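Side-chain contacts in ribonuclease J (Methanolobus psychrophilus R15, PDB 5HAB), which probably degrades RNA as an exoribonuclease of the beta-CASP branch of the metallo-beta-lactamase superfamily: residues G156-I161 with T166-N171; F280-G285 with P311-I316; G300-Y303 with Y307-L310; E414-L419 with S439-M444; L423-V428 with A448-G453. The protein carries 1 engineered substitution. All blocks are in the same frame, centred on the assembly; numbering follows the deposited sequence.

Contact 1 of 5, residues G156-I161 with T166-N171; sequences GETLEI and TIEFIN
Ile-167 meets Ile-161 across the turn end of two antiparallel strands, and its side chain can be followed outward atom by atom. CB lies 3.9 Å from Ile-161 CD1. CG1, placed beside the backbone N (chi1 -70°), is 3.7 Å from that same methyl, and the extended second torsion carries CD1 on to 3.5 Å from Ile-161 CD1. One methyl of Ile-161 therefore serves the whole branch. In the backbone beside them, Leu-159 and Ile-167 form a hydrogen-bonded pair: Ile-167 N donates to Leu-159 O at 2.9 Å with an N-H...O angle of 172°, and Leu-159 N returns a bond to Ile-167 O at 2.9 Å. The other face is more polar. There Thr-158 CG2 approaches Thr-166 CB at 4.0 Å, and Glu-160 CG runs alongside Thr-166 CG2 at 3.9 Å. Glu-168 extends beyond them, and its carboxylate is taken by His-185 and, through a salt bridge, Arg-213. Ile-167 instead faces Ile-125 and Val-101, strand residues of the other sheet. With the N-to-C directions of the two strand segments at 165°, the contact is a beta hairpin, here at the edge of one of the two sheets of the metallo-beta-lactamase fold.

Contact 2 of 5, residues F280-G285 with P311-I316; sequences FAQEMG and PENVEI
Two amides, those of Gln-282 and Asn-313, meet with their planes 82° apart, close to perpendicular. Seen from Asn-313, the Gln-282 amide straddles the plane: OE1 and NE2 stand on opposite sides of it, and their distances to Asn-313 CG are nearly equal, 3.7 Å for OE1 and 3.8 Å for NE2. The Gln-282 amide has Pro-311 over one face. Pro-311 CG lies 3.8 Å from Gln-282 OE1, and Pro-311 CB comes within 3.3 Å of that oxygen. The aliphatic part joins in, with Gln-282 CG 3.8 Å from Pro-311 CG, so the CB-CG edge of the proline crosses the side chain obliquely, from methylene to amide. A bend at the second torsion (chi2 -59°) lays the face of the Gln-282 amide against that edge of the ring. Asn-313 comes from the opposite direction. Its position is set by a type I turn from Pro-311 to Val-314, closed by Val-314 N donating to Pro-311 O at 3.2 Å, which brings the proline ring and the amide to the same partner. Gln-282 and Asn-313 also both touch Pro-288. The contact lies at the surface of the beta-CASP region, joining the last turn of helix 271-283 to the turn that leads into edge strand 315-317, while strand 287-291, next to that edge strand in the parallel sheet, lies against both.

Contact 3 of 5, residues G300-Y303 with Y307-L310; sequences GTAY and YIDL
At the C-terminal end of helix 293-304, in the beta-CASP region, the chain turns back so that the following loop lies against the helix's last turn. The reversal is marked by a backbone bond spanning five residues: Tyr-307 N donates to Ala-302 O at 2.8 Å, almost in line with the carbonyl (C=O...N angle 168°). Tyr-307 CB follows its own nitrogen to within 3.4 Å of the same oxygen, which sits in the plane of the Tyr-307 ring, at its edge. Beside the carbonyl, Ala-302 CB packs on Ile-308 CG1 at 3.9 Å. Both of these side chains are buried, and both also touch Ile-271 at the start of helix 271-283, so the loop residue fills in between two helices. Tyr-307 leads the other way, toward Pro-128 of helix 128-138, and its hydroxyl makes a weak hydrogen bond to Asp-178. The outer part of the contact belongs to Tyr-303. Its CG lies anti to the backbone N (chi1 172°), which directs the ring along the departing loop. Leu-310 CD1 then stands over one ring face, 4.0 Å from Tyr-303 CG, while Ile-308 O approaches the ring edge in plane, 3.4 Å from Tyr-303 CD1.

Contact 4 of 5, residues E414-L419 with S439-M444; sequences EDHWEL and SEYIQM
His-416 is packed tightly from the side of helix 435-447: Tyr-441 CE2 stands over one face of its ring, 3.7 Å from His-416 ND1, and Met-444 CE lies 3.6 Å from His-416 CB. The rings of His-416 and Tyr-441 make a T-shaped pair, the tyrosine edge directed at the imidazole face, with planes at 86° and centroids 5.3 Å apart. Bends at the second and third torsions fold Met-444 so that its CE also rests over the Tyr-441 ring, wedging the methyl between tyrosine and histidine. The axes of the two short helical segments approach no closer than 10.8 Å, crossing at -51°, so these long side chains do the bridging. Both helices lie on one side of the mixed sheet that holds strands 222-228 and 427-431, as expected for the layered metallo-beta-lactamase fold; His-416 and Tyr-441 both touch Thr-227 there. Packing is looser at Trp-417. Met-444 SD reaches the indole only at its edge, 4.1 Å from Trp-417 CE3, a Met-aromatic contact, while Arg-400 of the second subunit makes a cation-pi contact with the same indole. At the polar margin of the ring pair, one ordered water bridges the same two residues: it donates to His-416 O and hydrogen-bonds to His-416 ND1 at 3.0 Å and to Tyr-441 OH at 2.7 Å, in the plane of the tyrosine ring.

Contact 5 of 5, residues L423-V428 with A448-G453; sequences LKPEHV and AGYSLG
Tyr-450 OH donates a short hydrogen bond of 2.6 Å to Pro-425 O. The hydroxyl oxygen lies in the carbonyl plane, on a lone pair, at a C=O...O angle of 137°, and the carbonyl oxygen in turn lies in the plane of the phenol ring, at its edge. Each oxygen thus lies in the plane of the other group, which places the hydroxyl, while the face contact helps set the turn of the ring. The proline ring itself crosses the end of the phenol at about a right angle, with Pro-425 CD 3.2 Å and Pro-425 CG 3.4 Å from Tyr-450 OH. The prolyl nitrogen is also near, but it carries no hydrogen to share. Over one ring face comes Val-428, whose CG1 is anti to the backbone N (chi1 -163°), leaving CG2 beside that N and facing the phenol: CG2 stands 3.8 Å from the centroid of the Tyr-450 ring and 24° off the normal, a CH-pi contact, with Tyr-450 CE2 nearest at 3.5 Å. Edge bond and face contact together hold the ring against the entry of strand 427-431. Leu-420 of helix 413-423 touches both Pro-425 and Tyr-450. Tyr-450 directly follows Gly-449, which closes helix 435-447 in a Schellman motif with positive phi, so the ring projects from the point where the chain leaves that helix. The contact thus ties a helix C-terminus to strand 427-431 of the adjoining sheet, a junction of the alpha and beta layers in the metallo-beta-lactamase fold.

In the fold
Contact 4 is the buried member of the set and contact 2 the surface one; contacts 1, 3 and 5 are partly buried. Contact 4 joins helices 413-423 and 435-447, and contact 5 joins the segments that directly follow each of them; the two interleave along the chain and touch through Tyr-441 and Val-428, their centres 10 Å apart. Contact 1 lies at the far edge of the sheet that strand 427-431 ends. Contact 3 is nested within the loop closed by contact 2, and both belong to the beta-CASP region. Chemistry follows place: backbone pairing in the hairpin, amides and proline at the surface, a backbone bond with aliphatic and ring packing at a helix end, aromatic rings and sulfur between helices, and a phenol bond at contact 5.

Contact 1 of 5, residues G156-I161 with T166-N171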
# COMPACT_ATOMS: atom_id res chain seq x y z
N GLY B 156 16.23 -7.17 -38.88
CA GLY B 156 16.24 -6.62 -40.22
C GLY B 156 16.20 -7.67 -41.31
O GLY B 156 15.91 -7.35 -42.46
N GLU B 157 16.48 -8.92 -40.95
CA GLU B 157 16.50 -10.02 -41.92
C GLU B 157 15.18 -10.79 -41.97
O GLU B 157 14.42 -10.81 -41.00
CB GLU B 157 17.64 -10.99 -41.59
CG GLU B 157 19.03 -10.40 -41.69
CD GLU B 157 20.13 -11.42 -41.42
OE1 GLU B 157 19.87 -12.38 -40.67
OE2 GLU B 157 21.24 -11.25 -41.95
N THR B 158 14.92 -11.42 -43.11
CA THR B 158 13.71 -12.21 -43.31
C THR B 158 14.07 -13.64 -43.70
O THR B 158 15.09 -13.87 -44.36
CB THR B 158 12.80 -11.58 -44.39
OG1 THR B 158 12.57 -10.20 -44.06
CG2 THR B 158 11.46 -12.29 -44.47
N LEU B 159 13.24 -14.60 -43.30
CA LEU B 159 13.48 -16.02 -43.56
C LEU B 159 12.22 -16.71 -44.07
O LEU B 159 11.16 -16.59 -43.47
CB LEU B 159 13.97 -16.71 -42.29
CG LEU B 159 14.23 -18.22 -42.36
CD1 LEU B 159 15.38 -18.54 -43.29
CD2 LEU B 159 14.49 -18.76 -40.96
N GLU B 160 12.32 -17.43 -45.19
CA GLU B 160 11.17 -18.17 -45.69
C GLU B 160 11.02 -19.52 -44.99
O GLU B 160 11.99 -20.26 -44.84
CB GLU B 160 11.26 -18.39 -47.20
CG GLU B 160 11.22 -17.12 -48.03
CD GLU B 160 11.11 -17.40 -49.51
OE1 GLU B 160 10.52 -18.45 -49.87
OE2 GLU B 160 11.61 -16.59 -50.32
N ILE B 161 9.80 -19.82 -44.55
CA ILE B 161 9.53 -21.08 -43.86
C ILE B 161 8.63 -21.94 -44.74
O ILE B 161 8.71 -23.17 -44.74
CB ILE B 161 8.90 -20.83 -42.46
CG1 ILE B 161 9.97 -20.43 -41.44
CG2 ILE B 161 8.20 -22.07 -41.93
CD1 ILE B 161 10.43 -19.00 -41.57
N THR B 166 6.49 -16.23 -44.11
CA THR B 166 7.86 -15.76 -43.90
C THR B 166 8.00 -15.11 -42.53
O THR B 166 7.04 -14.55 -42.01
CB THR B 166 8.33 -14.75 -44.98
OG1 THR B 166 7.59 -13.53 -44.85
CG2 THR B 166 8.14 -15.32 -46.38
N ILE B 167 9.19 -15.17 -41.95
CA ILE B 167 9.42 -14.59 -40.64
C ILE B 167 10.43 -13.44 -40.72
O ILE B 167 11.56 -13.63 -41.16
CB ILE B 167 9.91 -15.66 -39.65
CG1 ILE B 167 8.77 -16.63 -39.33
CG2 ILE B 167 10.47 -15.03 -38.39
CD1 ILE B 167 9.21 -17.80 -38.46
N GLU B 168 10.00 -12.27 -40.26
CA GLU B 168 10.83 -11.07 -40.23
C GLU B 168 11.17 -10.67 -38.79
O GLU B 168 10.30 -10.65 -37.93
CB GLU B 168 10.12 -9.91 -40.95
CG GLU B 168 10.84 -8.57 -40.88
CD GLU B 168 10.05 -7.47 -41.58
OE1 GLU B 168 8.96 -7.76 -42.11
OE2 GLU B 168 10.54 -6.32 -41.61
N PHE B 169 12.44 -10.37 -38.54
CA PHE B 169 12.85 -9.82 -37.25
C PHE B 169 12.97 -8.30 -37.34
O PHE B 169 13.52 -7.77 -38.31
CB PHE B 169 14.18 -10.43 -36.78
CG PHE B 169 14.06 -11.79 -36.15
CD1 PHE B 169 12.84 -12.44 -36.10
CD2 PHE B 169 15.17 -12.41 -35.59
CE1 PHE B 169 12.73 -13.70 -35.51
CE2 PHE B 169 15.06 -13.66 -35.00
CZ PHE B 169 13.84 -14.30 -34.96
N ILE B 170 12.45 -7.60 -36.33
CA ILE B 170 12.61 -6.15 -36.24
C ILE B 170 13.29 -5.83 -34.93
O ILE B 170 12.88 -6.32 -33.89
CB ILE B 170 11.25 -5.43 -36.34
CG1 ILE B 170 10.53 -5.84 -37.62
CG2 ILE B 170 11.44 -3.92 -36.29
CD1 ILE B 170 9.05 -5.66 -37.54
N ASN B 171 14.34 -5.01 -34.95
CA ASN B 171 15.08 -4.76 -33.71
C ASN B 171 14.24 -3.96 -32.73
O ASN B 171 13.45 -3.10 -33.13
CB ASN B 171 16.41 -4.04 -34.00
CG ASN B 171 16.44 -2.64 -33.44
OD1 ASN B 171 16.09 -1.67 -34.12
ND2 ASN B 171 16.89 -2.51 -32.19

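Contact 2 of 5, residues F280-G285 with P311-I316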
# COMPACT_ATOMS: atom_id res chain seq x y z
N PHE B 280 32.52 2.35 -15.77
CA PHE B 280 32.61 3.17 -14.57
C PHE B 280 33.76 2.73 -13.68
O PHE B 280 34.41 3.56 -13.05
CB PHE B 280 31.30 3.13 -13.78
CG PHE B 280 30.14 3.73 -14.52
CD1 PHE B 280 30.34 4.76 -15.42
CD2 PHE B 280 28.86 3.26 -14.31
CE1 PHE B 280 29.28 5.32 -16.10
CE2 PHE B 280 27.79 3.81 -14.99
CZ PHE B 280 28.00 4.84 -15.89
N ALA B 281 34.01 1.43 -13.63
CA ALA B 281 35.13 0.89 -12.87
C ALA B 281 36.43 1.43 -13.45
O ALA B 281 37.38 1.74 -12.72
CB ALA B 281 35.12 -0.63 -12.88
N GLN B 282 36.48 1.52 -14.78
CA GLN B 282 37.65 2.08 -15.45
C GLN B 282 37.76 3.59 -15.24
O GLN B 282 38.83 4.16 -15.40
CB GLN B 282 37.63 1.74 -16.94
CG GLN B 282 37.79 0.25 -17.24
CD GLN B 282 39.10 -0.35 -16.72
OE1 GLN B 282 40.06 -0.50 -17.46
NE2 GLN B 282 39.12 -0.71 -15.44
N GLU B 283 36.65 4.25 -14.91
CA GLU B 283 36.68 5.69 -14.69
C GLU B 283 36.92 6.06 -13.21
O GLU B 283 37.09 7.23 -12.87
CB GLU B 283 35.38 6.33 -15.22
CG GLU B 283 35.35 7.86 -15.23
CD GLU B 283 34.11 8.43 -15.89
OE1 GLU B 283 33.93 9.67 -15.85
OE2 GLU B 283 33.29 7.64 -16.42
N MET B 284 36.93 5.07 -12.33
CA MET B 284 37.19 5.35 -10.91
C MET B 284 38.41 4.63 -10.32
O MET B 284 38.53 4.51 -9.10
CB MET B 284 35.94 5.02 -10.08
CG MET B 284 35.50 3.58 -10.08
SD MET B 284 33.78 3.40 -9.54
CE MET B 284 33.77 1.67 -9.11
N GLY B 285 39.29 4.16 -11.19
CA GLY B 285 40.54 3.53 -10.78
C GLY B 285 40.42 2.24 -9.99
O GLY B 285 41.28 1.92 -9.17
N PRO B 311 37.87 -4.10 -21.11
CA PRO B 311 39.24 -3.65 -20.85
C PRO B 311 40.17 -4.80 -20.52
O PRO B 311 39.71 -5.86 -20.09
CB PRO B 311 39.08 -2.71 -19.65
CG PRO B 311 37.81 -3.12 -19.00
CD PRO B 311 36.92 -3.57 -20.12
N GLU B 312 41.47 -4.59 -20.70
CA GLU B 312 42.47 -5.64 -20.49
C GLU B 312 42.50 -6.18 -19.06
O GLU B 312 42.74 -7.37 -18.86
CB GLU B 312 43.86 -5.13 -20.89
CG GLU B 312 44.03 -4.86 -22.39
CD GLU B 312 43.38 -3.56 -22.85
OE1 GLU B 312 42.86 -2.81 -21.99
OE2 GLU B 312 43.40 -3.29 -24.07
N ASN B 313 42.27 -5.31 -18.08
CA ASN B 313 42.41 -5.73 -16.68
C ASN B 313 41.18 -6.45 -16.14
O ASN B 313 41.16 -6.85 -14.97
CB ASN B 313 42.74 -4.52 -15.79
CG ASN B 313 41.72 -3.40 -15.91
OD1 ASN B 313 40.62 -3.59 -16.44
ND2 ASN B 313 42.08 -2.22 -15.41
N VAL B 314 40.15 -6.60 -16.97
CA VAL B 314 38.92 -7.27 -16.55
C VAL B 314 39.22 -8.71 -16.11
O VAL B 314 40.04 -9.40 -16.72
CB VAL B 314 37.84 -7.25 -17.67
CG1 VAL B 314 38.19 -8.21 -18.79
CG2 VAL B 314 36.48 -7.58 -17.09
N GLU B 315 38.59 -9.13 -15.03
CA GLU B 315 38.78 -10.48 -14.52
C GLU B 315 37.44 -11.19 -14.40
O GLU B 315 36.46 -10.61 -13.92
CB GLU B 315 39.50 -10.47 -13.17
CG GLU B 315 40.83 -9.71 -13.18
CD GLU B 315 41.57 -9.80 -11.85
OE1 GLU B 315 42.39 -8.89 -11.57
OE2 GLU B 315 41.35 -10.77 -11.10
N ILE B 316 37.39 -12.44 -14.84
CA ILE B 316 36.15 -13.22 -14.82
C ILE B 316 36.42 -14.55 -14.14
O ILE B 316 37.38 -15.24 -14.46
CB ILE B 316 35.59 -13.41 -16.24
CG1 ILE B 316 35.46 -12.05 -16.94
CG2 ILE B 316 34.24 -14.10 -16.19
CD1 ILE B 316 34.78 -12.11 -18.28

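Contact 3 of 5, residues G300-Y303 with Y307-L310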
# COMPACT_ATOMS: atom_id res chain seq x y z
N GLY B 300 30.61 -13.29 -20.88
CA GLY B 300 31.58 -13.97 -21.71
C GLY B 300 31.08 -14.17 -23.12
O GLY B 300 31.74 -13.77 -24.09
N THR B 301 29.90 -14.78 -23.25
CA THR B 301 29.28 -14.99 -24.55
C THR B 301 29.11 -13.68 -25.32
O THR B 301 29.43 -13.61 -26.50
CB THR B 301 27.91 -15.68 -24.43
OG1 THR B 301 28.06 -16.93 -23.76
CG2 THR B 301 27.31 -15.92 -25.81
N ALA B 302 28.62 -12.65 -24.64
CA ALA B 302 28.41 -11.35 -25.29
C ALA B 302 29.72 -10.78 -25.82
O ALA B 302 29.76 -10.11 -26.85
CB ALA B 302 27.75 -10.38 -24.33
N TYR B 303 30.80 -11.06 -25.10
CA TYR B 303 32.13 -10.58 -25.46
C TYR B 303 32.66 -11.32 -26.69
O TYR B 303 33.12 -10.70 -27.65
CB TYR B 303 33.08 -10.73 -24.28
CG TYR B 303 34.53 -10.44 -24.59
CD1 TYR B 303 34.93 -9.18 -25.03
CD2 TYR B 303 35.51 -11.41 -24.41
CE1 TYR B 303 36.25 -8.91 -25.31
CE2 TYR B 303 36.84 -11.14 -24.69
CZ TYR B 303 37.20 -9.89 -25.13
OH TYR B 303 38.52 -9.62 -25.41
N TYR B 307 29.57 -8.19 -28.86
CA TYR B 307 28.52 -7.25 -28.47
C TYR B 307 29.04 -6.21 -27.48
O TYR B 307 28.60 -5.06 -27.48
CB TYR B 307 27.31 -7.99 -27.90
CG TYR B 307 26.47 -8.66 -28.96
CD1 TYR B 307 25.56 -7.92 -29.71
CD2 TYR B 307 26.59 -10.02 -29.23
CE1 TYR B 307 24.78 -8.52 -30.68
CE2 TYR B 307 25.81 -10.62 -30.21
CZ TYR B 307 24.91 -9.87 -30.93
OH TYR B 307 24.14 -10.46 -31.91
N ILE B 308 29.98 -6.61 -26.62
CA ILE B 308 30.61 -5.68 -25.69
C ILE B 308 32.12 -5.76 -25.76
O ILE B 308 32.69 -6.83 -26.00
CB ILE B 308 30.16 -5.91 -24.25
CG1 ILE B 308 30.18 -7.41 -23.92
CG2 ILE B 308 28.82 -5.26 -24.00
CD1 ILE B 308 30.48 -7.70 -22.48
N ASP B 309 32.77 -4.62 -25.54
CA ASP B 309 34.21 -4.57 -25.43
C ASP B 309 34.60 -4.56 -23.96
O ASP B 309 33.98 -3.88 -23.15
CB ASP B 309 34.76 -3.34 -26.15
CG ASP B 309 36.25 -3.45 -26.44
OD1 ASP B 309 36.77 -4.58 -26.46
OD2 ASP B 309 36.89 -2.39 -26.65
N LEU B 310 35.63 -5.33 -23.61
CA LEU B 310 36.11 -5.38 -22.23
C LEU B 310 37.56 -4.91 -22.13
O LEU B 310 38.39 -5.28 -22.96
CB LEU B 310 35.97 -6.79 -21.67
CG LEU B 310 34.55 -7.32 -21.49
CD1 LEU B 310 34.58 -8.75 -20.95
CD2 LEU B 310 33.74 -6.42 -20.58

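Contact 4 of 5, residues E414-L419 with S439-M444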
# COMPACT_ATOMS: atom_id res chain seq x y z
N GLU B 414 1.99 4.86 -22.65
CA GLU B 414 2.09 5.71 -23.84
C GLU B 414 2.96 5.08 -24.93
O GLU B 414 2.78 5.34 -26.12
CB GLU B 414 2.62 7.10 -23.48
CG GLU B 414 1.79 7.82 -22.43
CD GLU B 414 0.31 7.82 -22.76
OE1 GLU B 414 -0.04 8.12 -23.92
OE2 GLU B 414 -0.51 7.53 -21.86
N ASP B 415 3.91 4.25 -24.51
CA ASP B 415 4.69 3.46 -25.46
C ASP B 415 3.76 2.51 -26.22
O ASP B 415 3.85 2.39 -27.45
CB ASP B 415 5.78 2.67 -24.73
CG ASP B 415 6.74 3.57 -23.99
OD1 ASP B 415 7.31 4.48 -24.63
OD2 ASP B 415 6.93 3.39 -22.77
N HIS B 416 2.85 1.87 -25.50
CA HIS B 416 1.85 1.02 -26.13
C HIS B 416 0.91 1.82 -27.01
O HIS B 416 0.49 1.35 -28.06
CB HIS B 416 1.05 0.25 -25.07
CG HIS B 416 1.77 -0.95 -24.54
ND1 HIS B 416 2.12 -2.02 -25.34
CD2 HIS B 416 2.21 -1.24 -23.29
CE1 HIS B 416 2.74 -2.92 -24.61
NE2 HIS B 416 2.81 -2.48 -23.36
N TRP B 417 0.58 3.03 -26.56
CA TRP B 417 -0.26 3.94 -27.33
C TRP B 417 0.34 4.21 -28.71
O TRP B 417 -0.32 4.03 -29.75
CB TRP B 417 -0.44 5.25 -26.55
CG TRP B 417 -1.27 6.28 -27.22
CD1 TRP B 417 -0.83 7.35 -27.94
CD2 TRP B 417 -2.70 6.36 -27.21
NE1 TRP B 417 -1.89 8.09 -28.39
CE2 TRP B 417 -3.05 7.51 -27.96
CE3 TRP B 417 -3.71 5.58 -26.66
CZ2 TRP B 417 -4.38 7.89 -28.16
CZ3 TRP B 417 -5.03 5.96 -26.86
CH2 TRP B 417 -5.35 7.10 -27.61
N GLU B 418 1.61 4.60 -28.72
CA GLU B 418 2.29 4.91 -29.97
C GLU B 418 2.52 3.66 -30.83
O GLU B 418 2.43 3.73 -32.06
CB GLU B 418 3.61 5.63 -29.68
CG GLU B 418 3.39 6.98 -29.01
CD GLU B 418 4.58 7.91 -29.14
OE1 GLU B 418 4.46 9.08 -28.72
OE2 GLU B 418 5.62 7.48 -29.68
N LEU B 419 2.82 2.53 -30.19
CA LEU B 419 2.95 1.27 -30.93
C LEU B 419 1.64 0.96 -31.66
O LEU B 419 1.64 0.58 -32.84
CB LEU B 419 3.31 0.12 -29.99
CG LEU B 419 3.39 -1.27 -30.64
CD1 LEU B 419 4.47 -1.31 -31.70
CD2 LEU B 419 3.61 -2.35 -29.60
N SER B 439 -6.29 -6.25 -18.15
CA SER B 439 -7.35 -5.27 -17.92
C SER B 439 -6.84 -3.84 -18.12
O SER B 439 -7.52 -3.00 -18.75
CB SER B 439 -7.93 -5.41 -16.51
OG SER B 439 -8.48 -6.70 -16.32
N GLU B 440 -5.64 -3.58 -17.61
CA GLU B 440 -5.02 -2.27 -17.83
C GLU B 440 -4.88 -2.02 -19.33
O GLU B 440 -5.32 -0.97 -19.87
CB GLU B 440 -3.63 -2.19 -17.19
CG GLU B 440 -3.53 -2.72 -15.76
CD GLU B 440 -4.00 -1.73 -14.72
OE1 GLU B 440 -4.28 -0.57 -15.08
OE2 GLU B 440 -4.07 -2.12 -13.54
N TYR B 441 -4.30 -3.02 -20.01
CA TYR B 441 -4.05 -2.87 -21.44
C TYR B 441 -5.35 -2.61 -22.18
O TYR B 441 -5.41 -1.77 -23.08
CB TYR B 441 -3.36 -4.11 -22.04
CG TYR B 441 -2.99 -3.85 -23.48
CD1 TYR B 441 -3.90 -4.06 -24.51
CD2 TYR B 441 -1.75 -3.32 -23.81
CE1 TYR B 441 -3.58 -3.77 -25.83
CE2 TYR B 441 -1.41 -3.05 -25.12
CZ TYR B 441 -2.33 -3.28 -26.13
OH TYR B 441 -2.01 -2.99 -27.43
N ILE B 442 -6.39 -3.34 -21.80
CA ILE B 442 -7.70 -3.27 -22.44
C ILE B 442 -8.25 -1.86 -22.35
O ILE B 442 -8.79 -1.34 -23.33
CB ILE B 442 -8.68 -4.29 -21.80
CG1 ILE B 442 -8.39 -5.71 -22.30
CG2 ILE B 442 -10.13 -3.89 -22.07
CD1 ILE B 442 -9.07 -6.78 -21.49
N GLN B 443 -8.12 -1.24 -21.18
CA GLN B 443 -8.63 0.13 -21.05
C GLN B 443 -7.86 1.10 -21.95
O GLN B 443 -8.46 1.94 -22.66
CB GLN B 443 -8.59 0.58 -19.59
CG GLN B 443 -9.60 -0.18 -18.73
CD GLN B 443 -9.60 0.23 -17.28
OE1 GLN B 443 -8.56 0.20 -16.61
NE2 GLN B 443 -10.77 0.60 -16.77
N MET B 444 -6.53 0.97 -21.95
CA MET B 444 -5.74 1.77 -22.88
C MET B 444 -6.16 1.58 -24.35
O MET B 444 -6.35 2.55 -25.09
CB MET B 444 -4.25 1.44 -22.72
CG MET B 444 -3.31 2.30 -23.56
SD MET B 444 -3.14 1.76 -25.28
CE MET B 444 -2.57 0.08 -25.06
O HOH W 1 0.32 -1.73 -27.77

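Contact 5 of 5, residues L423-V428 with A448-G453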
# COMPACT_ATOMS: atom_id res chain seq x y z
N LEU B 423 1.47 0.47 -35.75
CA LEU B 423 1.17 -0.81 -36.39
C LEU B 423 -0.26 -0.87 -36.91
O LEU B 423 -0.56 -1.68 -37.79
CB LEU B 423 1.42 -1.96 -35.41
CG LEU B 423 2.89 -2.32 -35.19
CD1 LEU B 423 3.02 -3.47 -34.19
CD2 LEU B 423 3.54 -2.69 -36.52
N LYS B 424 -1.12 -0.02 -36.36
CA LYS B 424 -2.55 -0.03 -36.67
C LYS B 424 -3.13 -1.44 -36.83
O LYS B 424 -3.74 -1.75 -37.85
CB LYS B 424 -2.82 0.80 -37.92
CG LYS B 424 -2.33 2.24 -37.82
CD LYS B 424 -2.57 3.01 -39.11
CE LYS B 424 -1.52 4.09 -39.32
NZ LYS B 424 -1.66 4.76 -40.64
N PRO B 425 -2.93 -2.31 -35.82
CA PRO B 425 -3.38 -3.68 -36.01
C PRO B 425 -4.90 -3.81 -36.08
O PRO B 425 -5.63 -3.03 -35.49
CB PRO B 425 -2.84 -4.39 -34.77
CG PRO B 425 -2.81 -3.33 -33.73
CD PRO B 425 -2.41 -2.08 -34.47
N GLU B 426 -5.36 -4.81 -36.82
CA GLU B 426 -6.78 -5.08 -36.97
C GLU B 426 -7.32 -5.72 -35.70
O GLU B 426 -8.47 -5.49 -35.31
CB GLU B 426 -7.01 -5.99 -38.18
CG GLU B 426 -8.45 -6.30 -38.49
CD GLU B 426 -8.59 -7.12 -39.76
OE1 GLU B 426 -7.55 -7.34 -40.43
OE2 GLU B 426 -9.72 -7.53 -40.10
N HIS B 427 -6.49 -6.53 -35.05
CA HIS B 427 -6.83 -7.20 -33.81
C HIS B 427 -5.68 -7.06 -32.83
O HIS B 427 -4.52 -7.13 -33.23
CB HIS B 427 -7.15 -8.68 -34.03
CG HIS B 427 -8.33 -8.92 -34.93
ND1 HIS B 427 -9.62 -9.02 -34.45
CD2 HIS B 427 -8.41 -9.10 -36.27
CE1 HIS B 427 -10.44 -9.24 -35.46
NE2 HIS B 427 -9.74 -9.29 -36.57
N VAL B 428 -5.98 -6.89 -31.55
CA VAL B 428 -4.94 -6.81 -30.53
C VAL B 428 -5.18 -7.85 -29.45
O VAL B 428 -6.31 -8.07 -29.02
CB VAL B 428 -4.87 -5.41 -29.90
CG1 VAL B 428 -3.54 -5.24 -29.17
CG2 VAL B 428 -5.03 -4.34 -30.95
N ALA B 448 -7.84 3.85 -27.51
CA ALA B 448 -7.25 3.96 -28.84
C ALA B 448 -8.25 3.57 -29.94
O ALA B 448 -7.90 3.54 -31.11
CB ALA B 448 -6.00 3.09 -28.95
N GLY B 449 -9.48 3.26 -29.55
CA GLY B 449 -10.51 2.94 -30.52
C GLY B 449 -10.88 1.47 -30.66
O GLY B 449 -11.78 1.13 -31.41
N TYR B 450 -10.19 0.58 -29.94
CA TYR B 450 -10.48 -0.85 -30.04
C TYR B 450 -11.65 -1.25 -29.15
O TYR B 450 -11.99 -0.55 -28.19
CB TYR B 450 -9.23 -1.67 -29.72
CG TYR B 450 -8.19 -1.52 -30.79
CD1 TYR B 450 -7.33 -0.42 -30.81
CD2 TYR B 450 -8.08 -2.44 -31.82
CE1 TYR B 450 -6.39 -0.26 -31.81
CE2 TYR B 450 -7.14 -2.29 -32.82
CZ TYR B 450 -6.30 -1.20 -32.81
OH TYR B 450 -5.36 -1.07 -33.81
N SER B 451 -12.30 -2.36 -29.50
CA SER B 451 -13.49 -2.81 -28.80
C SER B 451 -13.36 -4.27 -28.34
O SER B 451 -13.04 -5.14 -29.16
CB SER B 451 -14.72 -2.63 -29.70
OG SER B 451 -15.87 -3.24 -29.14
N LEU B 452 -13.61 -4.54 -27.06
CA LEU B 452 -13.39 -5.87 -26.49
C LEU B 452 -14.32 -6.92 -27.10
O LEU B 452 -15.52 -6.69 -27.23
CB LEU B 452 -13.59 -5.84 -24.96
CG LEU B 452 -13.33 -7.15 -24.20
CD1 LEU B 452 -11.89 -7.59 -24.38
CD2 LEU B 452 -13.67 -7.02 -22.72
N GLY B 453 -13.78 -8.07 -27.46
CA GLY B 453 -14.59 -9.10 -28.07
C GLY B 453 -14.80 -8.90 -29.56
O GLY B 453 -15.45 -9.70 -30.24